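Local coordinates for protein thymidylate synthase 1 (Bacillus subtilis, PDB 1BKP) that catalyses the reductive methylation of dUMP to dTMP with methylenetetrahydrofolate as methyl donor and reductant, working as a homodimer, at residues A[1-6]-A[46-52]. Numbering follows the deposited sequence.
Sequences TQFDKQ and QMRFDNS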
# COMPACT_ATOMS: atom_id res chain seq x y z
N THR A 1 8.61 20.11 -10.39
CA THR A 1 8.36 18.68 -10.29
C THR A 1 7.18 18.36 -11.10
O THR A 1 6.38 17.57 -10.64
CB THR A 1 8.02 18.30 -8.84
OG1 THR A 1 7.62 19.47 -8.22
CG2 THR A 1 9.21 17.84 -8.08
N GLN A 2 6.97 19.01 -12.25
CA GLN A 2 5.84 18.73 -12.99
C GLN A 2 5.35 17.25 -12.89
O GLN A 2 6.00 16.19 -13.17
CB GLN A 2 5.78 19.20 -14.52
CG GLN A 2 4.95 20.68 -14.71
CD GLN A 2 3.56 20.82 -14.00
OE1 GLN A 2 3.15 21.92 -13.66
NE2 GLN A 2 2.78 19.73 -13.92
N PHE A 3 4.11 17.28 -12.54
CA PHE A 3 3.27 16.15 -12.65
C PHE A 3 3.18 15.89 -14.19
O PHE A 3 3.09 14.77 -14.58
CB PHE A 3 1.91 16.55 -12.10
CG PHE A 3 0.87 15.44 -12.12
CD1 PHE A 3 1.25 14.09 -12.23
CD2 PHE A 3 -0.46 15.72 -12.06
CE1 PHE A 3 0.28 13.06 -12.29
CE2 PHE A 3 -1.42 14.63 -12.12
CZ PHE A 3 -1.04 13.36 -12.24
N ASP A 4 3.22 16.90 -15.05
CA ASP A 4 3.09 16.66 -16.50
C ASP A 4 4.20 15.75 -16.92
O ASP A 4 4.01 14.88 -17.73
CB ASP A 4 3.30 17.96 -17.29
CG ASP A 4 2.10 18.93 -17.19
OD1 ASP A 4 0.99 18.48 -17.41
OD2 ASP A 4 2.31 20.13 -17.04
N LYS A 5 5.41 16.01 -16.43
CA LYS A 5 6.54 15.15 -16.84
C LYS A 5 6.43 13.71 -16.41
O LYS A 5 6.60 12.79 -17.18
CB LYS A 5 7.86 15.75 -16.30
CG LYS A 5 8.14 17.06 -17.03
CD LYS A 5 9.51 17.62 -16.77
CE LYS A 5 9.60 18.98 -17.42
NZ LYS A 5 9.24 18.81 -18.87
N GLN A 6 6.06 13.52 -15.14
CA GLN A 6 5.93 12.19 -14.61
C GLN A 6 4.77 11.49 -15.18
O GLN A 6 4.84 10.28 -15.44
CB GLN A 6 5.83 12.24 -13.07
CG GLN A 6 7.17 12.69 -12.47
CD GLN A 6 7.16 12.55 -10.92
OE1 GLN A 6 6.86 11.48 -10.41
NE2 GLN A 6 7.39 13.61 -10.22
N GLN A 46 4.87 4.67 -9.50
CA GLN A 46 4.96 5.60 -8.39
C GLN A 46 5.30 7.02 -8.88
O GLN A 46 6.14 7.17 -9.75
CB GLN A 46 6.11 5.16 -7.43
CG GLN A 46 6.24 6.12 -6.28
CD GLN A 46 7.26 5.72 -5.26
OE1 GLN A 46 8.35 6.25 -5.29
NE2 GLN A 46 6.89 4.85 -4.31
N MET A 47 4.65 8.03 -8.31
CA MET A 47 5.01 9.43 -8.62
C MET A 47 5.36 10.03 -7.28
O MET A 47 4.69 9.68 -6.27
CB MET A 47 3.81 10.18 -9.28
CG MET A 47 3.56 9.61 -10.69
SD MET A 47 2.08 10.36 -11.44
CE MET A 47 0.91 9.71 -10.49
N ARG A 48 6.42 10.87 -7.26
CA ARG A 48 6.85 11.52 -5.99
C ARG A 48 7.06 12.99 -6.30
O ARG A 48 7.66 13.31 -7.34
CB ARG A 48 8.21 11.00 -5.52
CG ARG A 48 8.31 9.54 -5.39
CD ARG A 48 9.70 9.17 -4.87
NE ARG A 48 10.06 9.45 -3.46
CZ ARG A 48 10.27 8.46 -2.56
NH1 ARG A 48 9.96 7.19 -2.84
NH2 ARG A 48 10.68 8.74 -1.35
N PHE A 49 6.68 13.84 -5.36
CA PHE A 49 6.81 15.29 -5.53
C PHE A 49 7.38 15.86 -4.24
O PHE A 49 7.03 15.43 -3.10
CB PHE A 49 5.42 15.87 -5.80
CG PHE A 49 4.74 15.23 -6.94
CD1 PHE A 49 4.96 15.70 -8.24
CD2 PHE A 49 3.85 14.22 -6.74
CE1 PHE A 49 4.26 15.15 -9.25
CE2 PHE A 49 3.17 13.68 -7.79
CZ PHE A 49 3.36 14.13 -9.01
N ASP A 50 8.13 16.93 -4.40
CA ASP A 50 8.77 17.51 -3.24
C ASP A 50 7.94 18.68 -2.68
O ASP A 50 8.29 19.35 -1.68
CB ASP A 50 10.20 17.92 -3.61
CG ASP A 50 10.27 19.00 -4.68
OD1 ASP A 50 9.25 19.48 -5.17
OD2 ASP A 50 11.39 19.41 -5.00
N ASN A 51 6.79 18.91 -3.29
CA ASN A 51 5.90 19.97 -2.89
C ASN A 51 6.35 21.40 -3.18
O ASN A 51 5.79 22.38 -2.64
CB ASN A 51 5.43 19.79 -1.42
CG ASN A 51 4.11 18.99 -1.35
OD1 ASN A 51 3.20 19.28 -2.12
ND2 ASN A 51 4.03 17.95 -0.46
N SER A 52 7.32 21.54 -4.09
CA SER A 52 7.78 22.89 -4.46
C SER A 52 6.73 23.46 -5.40
O SER A 52 6.65 24.64 -5.59
CB SER A 52 9.14 22.83 -5.09
OG SER A 52 9.15 21.93 -6.19
O HOH W 1 5.88 19.23 -6.06
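Q6, in the first turn of helix 3-17, lays its side-chain amide against the backbone of R48 on strand 39-49 and binds it twice. Its NE2 donates to R48 O at 2.9 Å, nearly straight (165°) and within the amide plane; its OE1 takes R48 N on a lone pair at 3.2 Å. The Q6 chain runs extended beyond CG, which carries the amide to the strand, and the two bonds fix its rotation. The same NE2 lies 3.6 Å from F49 CE1, the amide and ring planes only 30° apart. F49 also receives T1 O at its edge, 3.4 Å from CD1, while its CZ approaches CD1 of F3 with the two rings almost perpendicular. The F3 ring, swung out with CG anti to the backbone N (chi1 -179°), meets M47 SD at its edge, 3.4 Å from CE1, a Met-aromatic contact. At the chain terminus, T1 CG2 touches D50 OD1, and a water 2.8 Å from T1 OG1 also accepts a weak bond from N51 N. D50 OD1 itself accepts from S52 OG and, at 3.0 Å, from S52 N, both from one face of its carboxylate; the S52 N bond closes an Asx turn just past the strand's end. N188 and V192 of helix 188-206 pack on both F3 and M47. The end of R48 leads away from Q6, forming a salt bridge with E212 and reaching S44 O and I43 O of the second subunit, so the strand gripped by Q6 also belongs to the dimer interface. The contact thus joins the N-terminal helix of the thymidylate synthase fold to a strand of its large mixed sheet.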